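Adhesin LabA (Helicobacter pylori, PDB 6GMM) probably binds the LacdiNAc sugar motif of the gastric mucosa as a lectin-type adhesin of the bacterial surface. Local coordinates at residues N67-G71 with A349-V354; M76-P82 with P207-N211; M290-K295 with A378-Y383. All coordinates share one frame; numbering follows the deposited sequence.

The three contacts are spread along an elongated, mostly helical exodomain. Interactions 1 and 2 lie on the same side of the chain's centre. Their centres are about 19 Å apart and their nearest atoms about 5 Å, so they do not touch. Helix 57-76 connects them: N67-G71 lies on it and M76-P82 leaves its C-terminal end. Interaction 3 lies on the opposite side, with its centre about 36 Å from that of interaction 1 and about 50 Å from that of interaction 2. In sequence, interaction 2 falls wholly between the two segments of interaction 1, whereas interactions 1 and 3 alternate. No sugar-binding residue is identified among them, so their relation to the binding site stays open.

Interaction 1 of 3, residues N67-G71 with A349-V354; sequences NAAAG and AGCAYV
N67 reaches from helix 57-76 to the backbone of G350, which starts a type I beta turn ending at Y353. The contact docks this turn, and the start of helix 354-366 behind it, against the middle of helix 57-76. N67 CG lies beside its backbone N (chi1 -73°), which sends the amide out toward the turn. Its OD1 accepts a bond from G350 N at 3.1 Å. The bond is nearly straight, 170° at the hydrogen, and the donor is tilted 25° from the carbonyl plane. V354 comes in alongside the N67 stem, with CG2 3.8 Å from N67 CB. G71 has no side chain, and the turn comes close: its CA is 3.5 Å from C351 N. A70 adds its methyl, with CB 4.0 Å from G350 CA. The turn is fastened by more than this contact. C351 forms a disulfide with C326, while Q74, one helical turn beyond A70, accepts from C351 N and donates to A349 O. F145 of helix 128-145 also packs on N67 and A349. The N67 backbone carbonyl already receives G71 N in the helix, and V354 CG2 rests against that same oxygen at 3.3 Å.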
# COMPACT_ATOMS: atom_id res chain seq x y z
N ASN A 67 2.81 -12.41 6.15
CA ASN A 67 2.02 -13.31 6.99
C ASN A 67 0.91 -13.94 6.17
O ASN A 67 0.60 -15.11 6.35
CB ASN A 67 1.42 -12.55 8.17
CG ASN A 67 2.43 -12.18 9.22
OD1 ASN A 67 3.33 -12.94 9.56
ND2 ASN A 67 2.29 -10.99 9.79
N ALA A 68 0.30 -13.19 5.26
CA ALA A 68 -0.75 -13.82 4.47
C ALA A 68 -0.19 -14.81 3.44
O ALA A 68 -0.83 -15.84 3.20
CB ALA A 68 -1.67 -12.79 3.84
N ALA A 69 1.03 -14.57 2.91
CA ALA A 69 1.59 -15.54 1.95
C ALA A 69 2.04 -16.82 2.67
O ALA A 69 1.68 -17.92 2.24
CB ALA A 69 2.73 -14.94 1.16
N ALA A 70 2.76 -16.68 3.81
CA ALA A 70 3.23 -17.79 4.63
C ALA A 70 2.03 -18.54 5.23
O ALA A 70 2.02 -19.77 5.25
CB ALA A 70 4.15 -17.29 5.74
N GLY A 71 1.03 -17.81 5.69
CA GLY A 71 -0.18 -18.38 6.27
C GLY A 71 -0.96 -19.27 5.32
O GLY A 71 -1.43 -20.32 5.74
N ALA A 349 6.37 -16.07 11.76
CA ALA A 349 5.50 -15.68 10.65
C ALA A 349 4.34 -16.61 10.35
O ALA A 349 4.41 -17.80 10.63
CB ALA A 349 6.33 -15.49 9.39
N GLY A 350 3.30 -16.07 9.71
CA GLY A 350 2.18 -16.87 9.25
C GLY A 350 0.82 -16.69 9.87
O GLY A 350 0.50 -15.67 10.49
N CYS A 351 -0.01 -17.75 9.69
CA CYS A 351 -1.42 -17.87 10.06
C CYS A 351 -1.72 -17.56 11.53
O CYS A 351 -2.85 -17.17 11.83
CB CYS A 351 -1.96 -19.23 9.65
SG CYS A 351 -0.82 -20.60 10.00
N ALA A 352 -0.72 -17.68 12.42
CA ALA A 352 -0.88 -17.37 13.85
C ALA A 352 -1.03 -15.86 14.09
O ALA A 352 -1.62 -15.44 15.10
CB ALA A 352 0.33 -17.86 14.61
N TYR A 353 -0.44 -15.04 13.20
CA TYR A 353 -0.40 -13.59 13.36
C TYR A 353 -1.04 -12.82 12.21
O TYR A 353 -0.80 -11.64 12.09
CB TYR A 353 1.07 -13.14 13.58
CG TYR A 353 1.68 -13.81 14.78
CD1 TYR A 353 1.39 -13.38 16.07
CD2 TYR A 353 2.51 -14.92 14.64
CE1 TYR A 353 1.91 -14.02 17.20
CE2 TYR A 353 3.01 -15.59 15.76
CZ TYR A 353 2.71 -15.14 17.04
OH TYR A 353 3.22 -15.76 18.15
N VAL A 354 -1.87 -13.47 11.36
CA VAL A 354 -2.51 -12.77 10.24
C VAL A 354 -3.58 -11.79 10.75
O VAL A 354 -3.56 -10.62 10.37
CB VAL A 354 -3.05 -13.78 9.18
CG1 VAL A 354 -4.06 -13.14 8.24
CG2 VAL A 354 -1.90 -14.38 8.37

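Interaction 2 of 3, residues M76-P82 with P207-N211; sequences MSYAISP and PWINN
I80 and I209 both set CG1 beside their backbone N (chi1 -72° and -63°), and the ends of the two side chains meet on one side of the paired backbones. I209 then bends at chi2. Its CD1 thereby lies 4.0 Å from I80 CG1 and touches M76 CE, the M76 chain being bent and crossing it at about a right angle. I80 CG2 packs on the P207 ring, 3.7 Å from CG. The other branch of I209, CG2, meets the methyl of A79. A234 and I237 of helix 234-237 extend this apolar cluster.

The backbones are joined by two bonds. N210 N donates to A79 O at 3.0 Å, nearly in line with the carbonyl. S81 N donates to W208 O at 3.1 Å, with the donor tilted 32° from the carbonyl plane. I209 CA adds a CH···O contact to A79 O.

The N210 amide folds back over the other segment. Its ND2 comes 3.4 Å from S81 CA and also approaches the P82 ring. This nitrogen donates to a water that is also hydrogen-bonded to S81 OG, so a water joins the two polar side chains. That water sits in the plane of the W208 ring, at its edge. A79 CB also lies over one face of the Y78 ring, whose edge-to-face partner is H327.

I80 and I209 thus form the non-hydrogen-bonded pair of a single antiparallel beta bridge, which ties the loop after helix 57-76 to the loop after helix 188-205.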
# COMPACT_ATOMS: atom_id res chain seq x y z
N MET A 76 -2.66 -24.81 4.09
CA MET A 76 -3.17 -25.86 3.18
C MET A 76 -2.10 -26.84 2.58
O MET A 76 -2.50 -27.77 1.87
CB MET A 76 -4.05 -25.25 2.08
CG MET A 76 -3.46 -24.06 1.39
SD MET A 76 -2.10 -24.52 0.30
CE MET A 76 -3.06 -25.17 -1.14
N SER A 77 -0.79 -26.66 2.85
CA SER A 77 0.28 -27.52 2.34
C SER A 77 0.10 -29.00 2.72
O SER A 77 0.34 -29.91 1.90
CB SER A 77 1.64 -27.01 2.80
OG SER A 77 1.73 -27.02 4.22
N TYR A 78 -0.42 -29.25 3.94
CA TYR A 78 -0.70 -30.59 4.41
C TYR A 78 -1.69 -31.32 3.52
O TYR A 78 -1.58 -32.53 3.38
CB TYR A 78 -1.16 -30.57 5.88
CG TYR A 78 -2.64 -30.36 6.11
CD1 TYR A 78 -3.18 -29.08 6.13
CD2 TYR A 78 -3.48 -31.43 6.36
CE1 TYR A 78 -4.54 -28.88 6.36
CE2 TYR A 78 -4.85 -31.24 6.59
CZ TYR A 78 -5.38 -29.96 6.57
OH TYR A 78 -6.72 -29.78 6.79
N ALA A 79 -2.66 -30.64 2.93
CA ALA A 79 -3.62 -31.35 2.09
C ALA A 79 -3.22 -31.38 0.61
O ALA A 79 -4.01 -31.80 -0.24
CB ALA A 79 -5.01 -30.76 2.28
N ILE A 80 -1.99 -30.96 0.29
CA ILE A 80 -1.54 -31.01 -1.09
C ILE A 80 -1.09 -32.43 -1.39
O ILE A 80 -0.22 -32.96 -0.69
CB ILE A 80 -0.40 -30.00 -1.40
CG1 ILE A 80 -0.91 -28.57 -1.42
CG2 ILE A 80 0.32 -30.37 -2.72
CD1 ILE A 80 0.17 -27.56 -1.29
N SER A 81 -1.70 -33.02 -2.45
CA SER A 81 -1.44 -34.36 -2.98
C SER A 81 0.06 -34.70 -2.81
O SER A 81 0.90 -33.94 -3.32
CB SER A 81 -1.86 -34.44 -4.44
OG SER A 81 -2.24 -35.78 -4.72
N PRO A 82 0.39 -35.72 -1.99
CA PRO A 82 1.79 -36.01 -1.65
C PRO A 82 2.80 -35.78 -2.76
O PRO A 82 2.73 -36.37 -3.84
CB PRO A 82 1.77 -37.46 -1.17
CG PRO A 82 0.30 -37.88 -1.21
CD PRO A 82 -0.50 -36.63 -1.25
N PRO A 207 -1.44 -28.00 -7.80
CA PRO A 207 -1.58 -29.44 -7.50
C PRO A 207 -2.99 -29.79 -7.02
O PRO A 207 -3.77 -28.88 -6.75
CB PRO A 207 -0.54 -29.64 -6.39
CG PRO A 207 -0.49 -28.31 -5.70
CD PRO A 207 -0.51 -27.35 -6.84
N TRP A 208 -3.31 -31.07 -6.92
CA TRP A 208 -4.62 -31.53 -6.46
C TRP A 208 -4.66 -31.44 -4.94
O TRP A 208 -3.61 -31.43 -4.31
CB TRP A 208 -4.87 -32.96 -6.93
CG TRP A 208 -6.20 -33.57 -6.59
CD1 TRP A 208 -6.43 -34.59 -5.72
CD2 TRP A 208 -7.45 -33.30 -7.23
NE1 TRP A 208 -7.75 -34.98 -5.77
CE2 TRP A 208 -8.40 -34.20 -6.69
CE3 TRP A 208 -7.87 -32.38 -8.21
CZ2 TRP A 208 -9.76 -34.17 -7.06
CZ3 TRP A 208 -9.21 -32.38 -8.61
CH2 TRP A 208 -10.14 -33.26 -8.03
N ILE A 209 -5.85 -31.31 -4.37
CA ILE A 209 -6.04 -31.28 -2.92
C ILE A 209 -6.68 -32.62 -2.59
O ILE A 209 -7.61 -33.02 -3.30
CB ILE A 209 -6.91 -30.06 -2.46
CG1 ILE A 209 -6.23 -28.67 -2.78
CG2 ILE A 209 -7.29 -30.15 -0.97
CD1 ILE A 209 -4.82 -28.39 -2.12
N ASN A 210 -6.18 -33.32 -1.54
CA ASN A 210 -6.68 -34.65 -1.12
C ASN A 210 -8.20 -34.65 -1.01
O ASN A 210 -8.78 -33.75 -0.38
CB ASN A 210 -6.02 -35.14 0.21
CG ASN A 210 -4.50 -35.28 0.19
OD1 ASN A 210 -3.82 -35.17 1.24
ND2 ASN A 210 -3.93 -35.53 -0.99
N ASN A 211 -8.86 -35.61 -1.71
CA ASN A 211 -10.33 -35.73 -1.75
C ASN A 211 -11.02 -34.48 -2.36
O ASN A 211 -12.18 -34.19 -2.06
CB ASN A 211 -10.92 -36.09 -0.37
CG ASN A 211 -10.26 -37.30 0.26
OD1 ASN A 211 -10.34 -38.41 -0.26
ND2 ASN A 211 -9.58 -37.09 1.37
O HOH W 1 -2.84 -34.93 4.48
O HOH W 2 -4.50 -36.71 -3.47

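Interaction 3 of 3, residues M290-K295 with A378-Y383; sequences MFANAK and ARNLAY
R379 and F291 bury the most surface here, followed by M290. They lie where helix 287-311 packs on helix 369-386. The two helical segments run nearly antiparallel, at 154°, and their axes approach to 8.3 Å. Small residues allow this close approach: A382 CB lies 3.5 Å from F291 N, and A294 CB lies 3.7 Å from R379 CB.

F291 swings its ring away from its backbone N (chi1 174°) and along the flank of the other helix. The ring turns its edge to the backbone of R379, with O in the ring plane and 3.7 Å from F291 CD1. The R379 chain passes the same ring, its CG 3.8 Å from F291 CE1, and its guanidinium is turned steeply to the F291 ring. On one face of the ring is Y383 CD1, offset toward the rim. The two aromatic side chains point the same way, but their planes meet at 55°, an oblique pair.

R379 is extended from CG to NE. This carries its guanidinium past F291 to K295, whose CG lies over the centre of one face, 3.7 Å above the plane.

On the other flank M290 stretches straight out beyond CG. Its CG touches A382 CB at 3.7 Å, and its CE reaches A378 O and the L381 side chain. A38 and R39 of helix 32-50 also touch M290, and L42 of that helix touches both A294 and A378.

No hydrogen bond or salt bridge links the two segments. K295 meets R379 through its aliphatic chain, while K295 NZ stays 5.3 Å from R379 NH1. The like charges probably disfavour closer approach. With no polar bond across it, the contact is probably held by apolar packing.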
# COMPACT_ATOMS: atom_id res chain seq x y z
N MET A 290 10.49 18.46 -2.71
CA MET A 290 9.42 18.58 -1.71
C MET A 290 8.15 17.96 -2.28
O MET A 290 7.49 17.18 -1.58
CB MET A 290 9.23 20.04 -1.29
CG MET A 290 8.13 20.23 -0.24
SD MET A 290 7.80 21.99 0.06
CE MET A 290 6.14 21.91 0.81
N PHE A 291 7.87 18.22 -3.58
CA PHE A 291 6.73 17.67 -4.30
C PHE A 291 6.84 16.14 -4.43
O PHE A 291 5.92 15.39 -4.04
CB PHE A 291 6.63 18.32 -5.69
CG PHE A 291 5.56 17.72 -6.57
CD1 PHE A 291 4.22 17.78 -6.20
CD2 PHE A 291 5.90 17.02 -7.72
CE1 PHE A 291 3.23 17.19 -7.00
CE2 PHE A 291 4.91 16.43 -8.51
CZ PHE A 291 3.58 16.52 -8.15
N ALA A 292 7.99 15.67 -4.96
CA ALA A 292 8.23 14.25 -5.13
C ALA A 292 8.09 13.49 -3.79
O ALA A 292 7.54 12.37 -3.77
CB ALA A 292 9.61 14.05 -5.70
N ASN A 293 8.56 14.09 -2.68
CA ASN A 293 8.47 13.45 -1.36
C ASN A 293 7.01 13.24 -0.95
O ASN A 293 6.62 12.13 -0.65
CB ASN A 293 9.24 14.26 -0.30
CG ASN A 293 9.18 13.67 1.09
OD1 ASN A 293 8.78 12.52 1.31
ND2 ASN A 293 9.67 14.39 2.07
N ALA A 294 6.22 14.29 -0.97
CA ALA A 294 4.80 14.33 -0.61
C ALA A 294 3.94 13.42 -1.50
O ALA A 294 3.05 12.74 -0.99
CB ALA A 294 4.30 15.78 -0.74
N LYS A 295 4.22 13.42 -2.83
CA LYS A 295 3.52 12.58 -3.81
C LYS A 295 3.80 11.12 -3.43
O LYS A 295 2.86 10.32 -3.30
CB LYS A 295 4.02 12.89 -5.23
CG LYS A 295 3.18 12.26 -6.33
CD LYS A 295 3.65 12.73 -7.69
CE LYS A 295 2.93 12.03 -8.80
NZ LYS A 295 3.85 11.73 -9.92
N ALA A 378 0.86 19.67 1.81
CA ALA A 378 2.27 19.90 1.49
C ALA A 378 2.55 19.68 -0.00
O ALA A 378 3.32 20.43 -0.60
CB ALA A 378 3.17 19.00 2.33
N ARG A 379 1.88 18.69 -0.60
CA ARG A 379 2.00 18.33 -2.02
C ARG A 379 1.57 19.47 -2.91
O ARG A 379 2.31 19.89 -3.80
CB ARG A 379 1.16 17.06 -2.33
CG ARG A 379 1.17 16.65 -3.80
CD ARG A 379 0.16 15.56 -4.02
NE ARG A 379 0.12 15.10 -5.41
CZ ARG A 379 -0.23 13.87 -5.80
NH1 ARG A 379 -0.26 13.56 -7.09
NH2 ARG A 379 -0.52 12.94 -4.89
N ASN A 380 0.35 19.98 -2.65
CA ASN A 380 -0.24 21.07 -3.42
C ASN A 380 0.59 22.33 -3.32
O ASN A 380 0.92 22.92 -4.37
CB ASN A 380 -1.71 21.24 -3.03
CG ASN A 380 -2.49 19.98 -3.38
OD1 ASN A 380 -2.17 19.28 -4.36
ND2 ASN A 380 -3.43 19.59 -2.53
N LEU A 381 1.04 22.68 -2.10
CA LEU A 381 1.92 23.84 -1.87
C LEU A 381 3.23 23.65 -2.67
O LEU A 381 3.64 24.52 -3.43
CB LEU A 381 2.24 23.97 -0.36
CG LEU A 381 3.26 25.07 0.05
CD1 LEU A 381 2.85 26.46 -0.44
CD2 LEU A 381 3.34 25.17 1.56
N ALA A 382 3.83 22.47 -2.56
CA ALA A 382 5.06 22.14 -3.26
C ALA A 382 4.90 22.24 -4.79
O ALA A 382 5.76 22.83 -5.44
CB ALA A 382 5.55 20.77 -2.85
N TYR A 383 3.77 21.75 -5.35
CA TYR A 383 3.52 21.88 -6.79
C TYR A 383 3.37 23.34 -7.20
O TYR A 383 3.87 23.74 -8.26
CB TYR A 383 2.32 21.03 -7.24
CG TYR A 383 2.05 21.15 -8.73
CD1 TYR A 383 2.76 20.38 -9.65
CD2 TYR A 383 1.11 22.05 -9.22
CE1 TYR A 383 2.52 20.49 -11.02
CE2 TYR A 383 0.86 22.16 -10.59
CZ TYR A 383 1.56 21.38 -11.49
OH TYR A 383 1.32 21.50 -12.84